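Local coordinates for putative metal-dependent hydrolase (Parabacteroides distasonis ATCC 8503, PDB 3KL7), which binds two zinc ions in a metallo-beta-lactamase-type site and is probably a hydrolase, its substrate not established, at residues 131-136 with 162-167; 175-180 with 204-209. One frame throughout, in Å; residues are numbered along the deposited sequence.

Contact 1: residues 131-136 with 162-167; sequences NTTPGR and DTEDIP. With ZN (zinc ion), chain C; ZN (zinc ion), chain D.
Two loops at the edge of the dinuclear zinc site meet here, and the carboxylate of Glu164, reaching across from 162-167, joins them by ending among the first three residues of 131-136. Its OE1 accepts three N-H groups at once: Asn131 ND2 to Glu164 OE1 is 3.0 Å, Thr132 N to Glu164 OE1 is 2.8 Å, and Thr133 N to Glu164 OE1 is 3.0 Å. The bond from Thr133 N is almost straight (177°), that from Thr132 N more bent (137°). All three donors stand well out of the carboxylate plane. The other oxygen, OE2, faces the Thr133 hydroxyl at a distance so short that its exact geometry is doubtful, and it also accepts a bond from Gln192 of helix 190-200. With CG anti to the carbonyl carbon (chi1 -86°) and the chain extended beyond it, Glu164 crosses Asn131 and Thr133 at about a right angle. The positive charge of Arg136 lies near OE2, too far for a salt bridge, and its NH1 bonds to Gln184 instead. Beside these polar bonds the methyls Thr132 CG2 and Ile166 CG2 press together at 3.5 Å. The Asn131 amide works in two directions, for its OD1 receives ND1 of the zinc ligand His140 while ND2 serves Glu164 and the carbonyl of Tyr186. Glu164 may thus help to position a second-shell residue. Two residues earlier in its own loop, Asp162 OD2 bridges the zinc ions, at 2.3 Å from the zinc of chain C and 2.1 Å from that of chain D, the bridging aspartate characteristic of binuclear sites in the metallo-beta-lactamase fold.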
ATOM      1  N   ASN A 131      15.258  -0.847  -0.072  1.00 16.29           N
ATOM      2  CA  ASN A 131      16.011  -0.967  -1.315  1.00 15.63           C
ATOM      3  C   ASN A 131      17.104  -1.996  -1.169  1.00 15.55           C
ATOM      4  O   ASN A 131      17.733  -2.103  -0.118  1.00 15.28           O
ATOM      5  CB  ASN A 131      16.615   0.389  -1.700  1.00 15.64           C
ATOM      6  CG  ASN A 131      15.574   1.362  -2.249  1.00 15.53           C
ATOM      7  OD1 ASN A 131      15.047   2.222  -1.509  1.00 14.47           O
ATOM      8  ND2 ASN A 131      15.257   1.229  -3.548  1.00 12.66           N
ATOM      9  N   THR A 132      17.339  -2.756  -2.225  1.00 15.35           N
ATOM     10  CA  THR A 132      18.389  -3.777  -2.202  1.00 15.33           C
ATOM     11  C   THR A 132      19.603  -3.372  -3.074  1.00 14.82           C
ATOM     12  O   THR A 132      20.710  -3.840  -2.848  1.00 15.16           O
ATOM     13  CB  THR A 132      17.841  -5.091  -2.669  1.00 15.42           C
ATOM     14  OG1 THR A 132      17.265  -4.921  -3.969  1.00 16.98           O
ATOM     15  CG2 THR A 132      16.746  -5.580  -1.699  1.00 14.98           C
ATOM     16  N   THR A 133      19.380  -2.488  -4.056  1.00 14.26           N
ATOM     17  CA  THR A 133      20.460  -2.041  -4.955  1.00 13.56           C
ATOM     18  C   THR A 133      21.514  -1.228  -4.189  1.00 13.37           C
ATOM     19  O   THR A 133      21.179  -0.295  -3.463  1.00 12.52           O
ATOM     20  CB  THR A 133      19.904  -1.167  -6.122  1.00 13.42           C
ATOM     21  OG1 THR A 133      18.911  -1.891  -6.820  1.00 12.00           O
ATOM     22  CG2 THR A 133      20.995  -0.785  -7.081  1.00 12.67           C
ATOM     23  N   PRO A 134      22.789  -1.583  -4.355  1.00 13.70           N
ATOM     24  CA  PRO A 134      23.845  -0.844  -3.658  1.00 13.73           C
ATOM     25  C   PRO A 134      23.693   0.658  -3.851  1.00 13.72           C
ATOM     26  O   PRO A 134      23.471   1.105  -4.958  1.00 13.83           O
ATOM     27  CB  PRO A 134      25.126  -1.347  -4.339  1.00 13.57           C
ATOM     28  CG  PRO A 134      24.796  -2.698  -4.823  1.00 13.50           C
ATOM     29  CD  PRO A 134      23.337  -2.646  -5.220  1.00 13.73           C
ATOM     30  N   GLY A 135      23.785   1.419  -2.768  1.00 13.92           N
ATOM     31  CA  GLY A 135      23.665   2.878  -2.847  1.00 14.21           C
ATOM     32  C   GLY A 135      22.230   3.429  -2.740  1.00 14.42           C
ATOM     33  O   GLY A 135      22.037   4.638  -2.504  1.00 14.28           O
ATOM     34  N   ARG A 136      21.224   2.571  -2.904  1.00 14.27           N
ATOM     35  CA  ARG A 136      19.829   3.046  -2.855  1.00 14.80           C
ATOM     36  C   ARG A 136      19.184   2.932  -1.470  1.00 15.75           C
ATOM     37  O   ARG A 136      17.954   3.159  -1.304  1.00 16.01           O
ATOM     38  CB  ARG A 136      18.989   2.355  -3.921  1.00 14.77           C
ATOM     39  CG  ARG A 136      19.263   2.901  -5.336  1.00 14.44           C
ATOM     40  CD  ARG A 136      18.363   2.315  -6.376  1.00 14.24           C
ATOM     41  NE  ARG A 136      18.927   2.471  -7.716  1.00 15.30           N
ATOM     42  CZ  ARG A 136      18.367   2.007  -8.843  1.00 15.98           C
ATOM     43  NH1 ARG A 136      17.201   1.346  -8.800  1.00 16.97           N
ATOM     44  NH2 ARG A 136      18.971   2.204 -10.015  1.00 14.75           N
ATOM     45  N   ASP A 162       7.197   1.562  -0.462  1.00 16.56           N
ATOM     46  CA  ASP A 162       8.370   1.736  -1.346  1.00 16.49           C
ATOM     47  C   ASP A 162       9.469   0.710  -1.028  1.00 15.88           C
ATOM     48  O   ASP A 162      10.055   0.732   0.041  1.00 14.86           O
ATOM     49  CB  ASP A 162       8.914   3.172  -1.257  1.00 16.71           C
ATOM     50  CG  ASP A 162       8.030   4.182  -2.008  1.00 18.42           C
ATOM     51  OD1 ASP A 162       7.015   3.751  -2.648  1.00 19.85           O
ATOM     52  OD2 ASP A 162       8.346   5.388  -1.979  1.00 20.46           O
ATOM     53  N   THR A 163       9.724  -0.192  -1.985  1.00 15.46           N
ATOM     54  CA  THR A 163      10.636  -1.312  -1.773  1.00 14.87           C
ATOM     55  C   THR A 163      11.179  -1.835  -3.104  1.00 15.03           C
ATOM     56  O   THR A 163      10.704  -1.477  -4.160  1.00 15.92           O
ATOM     57  CB  THR A 163       9.907  -2.453  -1.051  1.00 15.03           C
ATOM     58  OG1 THR A 163      10.814  -3.554  -0.808  1.00 14.54           O
ATOM     59  CG2 THR A 163       8.701  -2.931  -1.880  1.00 13.14           C
ATOM     60  N   GLU A 164      12.185  -2.671  -3.037  1.00 15.33           N
ATOM     61  CA  GLU A 164      12.622  -3.422  -4.199  1.00 14.86           C
ATOM     62  C   GLU A 164      12.204  -4.882  -3.999  1.00 14.95           C
ATOM     63  O   GLU A 164      11.443  -5.194  -3.060  1.00 14.34           O
ATOM     64  CB  GLU A 164      14.159  -3.250  -4.421  1.00 14.82           C
ATOM     65  CG  GLU A 164      14.494  -1.987  -5.264  1.00 13.86           C
ATOM     66  CD  GLU A 164      15.980  -1.743  -5.441  1.00 12.51           C
ATOM     67  OE1 GLU A 164      16.626  -1.300  -4.464  1.00 11.07           O
ATOM     68  OE2 GLU A 164      16.498  -1.969  -6.583  1.00 10.49           O
ATOM     69  N   ASP A 165      12.663  -5.774  -4.873  1.00 15.33           N
ATOM     70  CA  ASP A 165      12.269  -7.189  -4.795  1.00 15.38           C
ATOM     71  C   ASP A 165      13.024  -7.887  -3.683  1.00 15.64           C
ATOM     72  O   ASP A 165      13.904  -8.716  -3.929  1.00 16.36           O
ATOM     73  CB  ASP A 165      12.503  -7.899  -6.137  1.00 15.21           C
ATOM     74  CG  ASP A 165      13.938  -7.723  -6.658  1.00 15.77           C
ATOM     75  OD1 ASP A 165      14.484  -6.608  -6.540  1.00 16.13           O
ATOM     76  OD2 ASP A 165      14.508  -8.705  -7.191  1.00 16.81           O
ATOM     77  N   ILE A 166      12.662  -7.567  -2.454  1.00 15.81           N
ATOM     78  CA  ILE A 166      13.392  -8.051  -1.290  1.00 15.53           C
ATOM     79  C   ILE A 166      13.079  -9.522  -1.019  1.00 16.67           C
ATOM     80  O   ILE A 166      11.997 -10.001  -1.386  1.00 16.94           O
ATOM     81  CB  ILE A 166      13.083  -7.190  -0.045  1.00 15.51           C
ATOM     82  CG1 ILE A 166      11.562  -7.202   0.284  1.00 14.67           C
ATOM     83  CG2 ILE A 166      13.562  -5.788  -0.262  1.00 11.73           C
ATOM     84  CD1 ILE A 166      11.235  -6.594   1.636  1.00 13.42           C
ATOM     85  N   PRO A 167      14.033 -10.254  -0.375  1.00 17.51           N
ATOM     86  CA  PRO A 167      13.883 -11.705  -0.143  1.00 18.02           C
ATOM     87  C   PRO A 167      12.756 -12.072   0.814  1.00 18.68           C
ATOM     88  O   PRO A 167      12.285 -13.213   0.800  1.00 19.22           O
ATOM     89  CB  PRO A 167      15.256 -12.125   0.445  1.00 17.69           C
ATOM     90  CG  PRO A 167      15.816 -10.911   1.020  1.00 17.88           C
ATOM     91  CD  PRO A 167      15.313  -9.749   0.164  1.00 17.82           C
TER
HETATM   92 ZN    ZN C 302       9.741   6.703  -0.715  1.00 32.06          ZN
HETATM   93 ZN    ZN D 303       7.461   7.072  -2.846  1.00 29.21          ZN
HETATM   94  O   HOH W   1       8.660   8.198  -1.587  1.00 37.88           O

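Contact 2: residues 175-180 with 204-209; sequences IDIAFL and ILYPYH. With ZN (zinc ion), chain D.
Phe179 and Tyr206 project from neighbouring parallel strands onto one face of the sheet, side by side and pointing the same way. Their ring planes are nearly parallel (10° apart) but slid so far that the rings barely overlap, with centroids 5.0 Å apart; Phe179 CE2 and CD2 both rest against Tyr206 CB, each at 3.5 Å. Ile177 continues the row, its CG2 lying in the plane of the Tyr206 ring and touching the edge at CD2 (3.7 Å). The phenol hydroxyl of Tyr206 bonds to Asp20 and Arg230, and Phe22 of strand 19-23 touches Ile177, Ile204 and Tyr206.

Tyr208 follows a different course. Its CG sits between the backbone N and the carbonyl carbon (chi1 86°), which brings the ring back against 175-180: Phe179 CB stands directly over the ring centre, 3.8 Å from the Tyr208 centroid, in a CH-pi contact. The Phe179 and Tyr208 rings themselves meet obliquely, and the hydroxyl of Tyr208 is held by the backbone N of Gly161.

On the other face of the sheet Leu180 and Leu205 cross at about a right angle, Leu180 CD1 meeting Leu205 CD1 at 3.6 Å beneath helix 190-200. Between the two layers backbone bonds alternate from strand to strand; Tyr206 N to Ala178 O is 2.8 Å, Leu180 N to Tyr206 O is weak at 3.4 Å, and Tyr208 N to Leu180 O closes the series. Just past the strand, His209 NE2 binds the zinc of chain D at 2.2 Å. Strand 177-181, helix 190-200 and strand 204-208 thus form a beta-alpha-beta unit with a metal ligand at the end of its second strand, as in the metallo-beta-lactamase fold.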
ATOM      1  N   ILE A 175      -1.823 -14.081  -0.289  1.00 16.43           N
ATOM      2  CA  ILE A 175      -2.169 -12.715  -0.624  1.00 17.06           C
ATOM      3  C   ILE A 175      -3.170 -12.720  -1.774  1.00 17.42           C
ATOM      4  O   ILE A 175      -2.901 -13.259  -2.831  1.00 17.81           O
ATOM      5  CB  ILE A 175      -0.925 -11.887  -0.988  1.00 17.00           C
ATOM      6  CG1 ILE A 175       0.082 -11.865   0.201  1.00 17.44           C
ATOM      7  CG2 ILE A 175      -1.318 -10.470  -1.378  1.00 16.96           C
ATOM      8  CD1 ILE A 175      -0.421 -11.122   1.476  1.00 15.21           C
ATOM      9  N   ASP A 176      -4.351 -12.151  -1.539  1.00 17.74           N
ATOM     10  CA  ASP A 176      -5.379 -12.039  -2.587  1.00 17.39           C
ATOM     11  C   ASP A 176      -5.073 -10.870  -3.540  1.00 16.05           C
ATOM     12  O   ASP A 176      -5.197 -10.999  -4.750  1.00 14.75           O
ATOM     13  CB  ASP A 176      -6.765 -11.844  -1.956  1.00 17.66           C
ATOM     14  CG  ASP A 176      -7.251 -13.082  -1.212  1.00 19.15           C
ATOM     15  OD1 ASP A 176      -7.769 -14.025  -1.875  1.00 20.49           O
ATOM     16  OD2 ASP A 176      -7.132 -13.110   0.041  1.00 20.21           O
ATOM     17  N   ILE A 177      -4.688  -9.735  -2.972  1.00 15.90           N
ATOM     18  CA  ILE A 177      -4.458  -8.502  -3.761  1.00 15.50           C
ATOM     19  C   ILE A 177      -3.157  -7.843  -3.335  1.00 15.22           C
ATOM     20  O   ILE A 177      -2.901  -7.688  -2.172  1.00 14.25           O
ATOM     21  CB  ILE A 177      -5.607  -7.473  -3.563  1.00 15.21           C
ATOM     22  CG1 ILE A 177      -6.955  -8.064  -4.001  1.00 15.24           C
ATOM     23  CG2 ILE A 177      -5.297  -6.159  -4.365  1.00 15.65           C
ATOM     24  CD1 ILE A 177      -8.179  -7.449  -3.304  1.00 14.77           C
ATOM     25  N   ALA A 178      -2.335  -7.460  -4.292  1.00 16.08           N
ATOM     26  CA  ALA A 178      -1.066  -6.850  -3.968  1.00 16.60           C
ATOM     27  C   ALA A 178      -0.840  -5.610  -4.756  1.00 17.05           C
ATOM     28  O   ALA A 178      -1.154  -5.542  -5.928  1.00 18.32           O
ATOM     29  CB  ALA A 178       0.104  -7.856  -4.187  1.00 16.11           C
ATOM     30  N   PHE A 179      -0.285  -4.620  -4.092  1.00 17.45           N
ATOM     31  CA  PHE A 179       0.178  -3.425  -4.725  1.00 17.64           C
ATOM     32  C   PHE A 179       1.686  -3.382  -4.614  1.00 17.53           C
ATOM     33  O   PHE A 179       2.224  -3.333  -3.518  1.00 18.01           O
ATOM     34  CB  PHE A 179      -0.449  -2.181  -4.052  1.00 17.86           C
ATOM     35  CG  PHE A 179      -1.956  -2.107  -4.205  1.00 17.76           C
ATOM     36  CD1 PHE A 179      -2.788  -2.859  -3.383  1.00 18.52           C
ATOM     37  CD2 PHE A 179      -2.526  -1.315  -5.173  1.00 16.52           C
ATOM     38  CE1 PHE A 179      -4.153  -2.805  -3.529  1.00 18.96           C
ATOM     39  CE2 PHE A 179      -3.889  -1.264  -5.325  1.00 16.98           C
ATOM     40  CZ  PHE A 179      -4.704  -2.008  -4.507  1.00 18.62           C
ATOM     41  N   LEU A 180       2.362  -3.413  -5.762  1.00 17.42           N
ATOM     42  CA  LEU A 180       3.830  -3.286  -5.824  1.00 17.29           C
ATOM     43  C   LEU A 180       4.231  -2.001  -6.550  1.00 17.33           C
ATOM     44  O   LEU A 180       3.603  -1.630  -7.570  1.00 17.34           O
ATOM     45  CB  LEU A 180       4.431  -4.485  -6.558  1.00 16.68           C
ATOM     46  CG  LEU A 180       4.193  -5.813  -5.866  1.00 16.59           C
ATOM     47  CD1 LEU A 180       4.771  -6.993  -6.704  1.00 15.72           C
ATOM     48  CD2 LEU A 180       4.788  -5.778  -4.442  1.00 14.86           C
ATOM     49  N   ILE A 204      -4.227 -11.192  -7.510  1.00 16.17           N
ATOM     50  CA  ILE A 204      -4.439  -9.952  -8.253  1.00 16.21           C
ATOM     51  C   ILE A 204      -3.319  -8.993  -7.958  1.00 15.93           C
ATOM     52  O   ILE A 204      -2.959  -8.816  -6.811  1.00 16.04           O
ATOM     53  CB  ILE A 204      -5.793  -9.318  -7.878  1.00 16.03           C
ATOM     54  CG1 ILE A 204      -6.923 -10.172  -8.455  1.00 16.80           C
ATOM     55  CG2 ILE A 204      -5.878  -7.865  -8.396  1.00 15.83           C
ATOM     56  CD1 ILE A 204      -8.177 -10.094  -7.706  1.00 19.32           C
ATOM     57  N   LEU A 205      -2.746  -8.382  -9.009  1.00 15.99           N
ATOM     58  CA  LEU A 205      -1.606  -7.468  -8.830  1.00 15.39           C
ATOM     59  C   LEU A 205      -1.895  -6.128  -9.448  1.00 15.91           C
ATOM     60  O   LEU A 205      -2.097  -6.031 -10.650  1.00 16.19           O
ATOM     61  CB  LEU A 205      -0.309  -8.060  -9.459  1.00 14.92           C
ATOM     62  CG  LEU A 205       0.953  -7.110  -9.481  1.00 13.79           C
ATOM     63  CD1 LEU A 205       1.457  -6.871  -8.092  1.00 13.38           C
ATOM     64  CD2 LEU A 205       2.090  -7.670 -10.359  1.00 11.90           C
ATOM     65  N   TYR A 206      -1.902  -5.089  -8.620  1.00 16.21           N
ATOM     66  CA  TYR A 206      -1.985  -3.715  -9.107  1.00 16.46           C
ATOM     67  C   TYR A 206      -0.601  -3.058  -9.026  1.00 16.29           C
ATOM     68  O   TYR A 206      -0.157  -2.677  -7.928  1.00 16.26           O
ATOM     69  CB  TYR A 206      -2.939  -2.873  -8.234  1.00 16.73           C
ATOM     70  CG  TYR A 206      -4.422  -3.218  -8.344  1.00 17.27           C
ATOM     71  CD1 TYR A 206      -5.203  -2.671  -9.333  1.00 17.98           C
ATOM     72  CD2 TYR A 206      -5.030  -4.067  -7.422  1.00 17.49           C
ATOM     73  CE1 TYR A 206      -6.551  -2.973  -9.429  1.00 17.84           C
ATOM     74  CE2 TYR A 206      -6.372  -4.368  -7.508  1.00 17.68           C
ATOM     75  CZ  TYR A 206      -7.128  -3.818  -8.513  1.00 17.74           C
ATOM     76  OH  TYR A 206      -8.469  -4.117  -8.606  1.00 16.87           O
ATOM     77  N   PRO A 207       0.082  -2.901 -10.172  1.00 15.33           N
ATOM     78  CA  PRO A 207       1.230  -2.031 -10.100  1.00 15.41           C
ATOM     79  C   PRO A 207       0.814  -0.628  -9.654  1.00 15.52           C
ATOM     80  O   PRO A 207      -0.178  -0.084 -10.154  1.00 14.80           O
ATOM     81  CB  PRO A 207       1.737  -1.996 -11.550  1.00 15.26           C
ATOM     82  CG  PRO A 207       0.656  -2.520 -12.353  1.00 15.33           C
ATOM     83  CD  PRO A 207      -0.091  -3.459 -11.508  1.00 15.14           C
ATOM     84  N   TYR A 208       1.555  -0.042  -8.726  1.00 15.76           N
ATOM     85  CA  TYR A 208       1.280   1.319  -8.340  1.00 15.19           C
ATOM     86  C   TYR A 208       2.564   2.105  -8.100  1.00 14.84           C
ATOM     87  O   TYR A 208       3.682   1.566  -8.265  1.00 15.16           O
ATOM     88  CB  TYR A 208       0.285   1.354  -7.154  1.00 15.28           C
ATOM     89  CG  TYR A 208       0.845   1.237  -5.726  1.00 15.90           C
ATOM     90  CD1 TYR A 208       2.058   0.589  -5.453  1.00 17.82           C
ATOM     91  CD2 TYR A 208       0.122   1.727  -4.662  1.00 16.94           C
ATOM     92  CE1 TYR A 208       2.537   0.486  -4.170  1.00 17.31           C
ATOM     93  CE2 TYR A 208       0.585   1.627  -3.369  1.00 18.47           C
ATOM     94  CZ  TYR A 208       1.791   1.010  -3.118  1.00 18.97           C
ATOM     95  OH  TYR A 208       2.250   0.920  -1.808  1.00 19.00           O
ATOM     96  N   HIS A 209       2.428   3.384  -7.777  1.00 14.48           N
ATOM     97  CA  HIS A 209       3.593   4.216  -7.537  1.00 14.36           C
ATOM     98  C   HIS A 209       4.553   4.048  -8.737  1.00 13.94           C
ATOM     99  O   HIS A 209       5.768   3.903  -8.554  1.00 13.07           O
ATOM    100  CB  HIS A 209       4.273   3.757  -6.197  1.00 14.87           C
ATOM    101  CG  HIS A 209       5.328   4.699  -5.663  1.00 15.42           C
ATOM    102  ND1 HIS A 209       6.654   4.619  -6.029  1.00 16.50           N
ATOM    103  CD2 HIS A 209       5.255   5.695  -4.742  1.00 15.97           C
ATOM    104  CE1 HIS A 209       7.348   5.546  -5.381  1.00 15.86           C
ATOM    105  NE2 HIS A 209       6.525   6.212  -4.597  1.00 14.73           N
TER
HETATM  106 ZN    ZN D 303       7.461   7.072  -2.846  1.00 29.21          ZN
HETATM  107  O   HOH W   1       8.660   8.198  -1.587  1.00 37.88           O

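How the contacts relate
Contact 2 is buried near the middle of the chain, whereas contact 1 lies in partly buried loops about 17 Å from the chain centre. Their chemistry differs accordingly: parallel backbone bonding with aromatic and aliphatic packing on two faces in 175-180 with 204-209, a carboxylate gathering backbone and side-chain donors from an irregular loop in 131-136 with 162-167. Both belong to the same half of the fold, and helix 190-200 touches each, through polar side chains at contact 1 and apolar ones at contact 2. They converge on the zinc of chain D, to which each supplies one ligand; there Asp162 OD1 and His209 NE2 come within 3.2 Å.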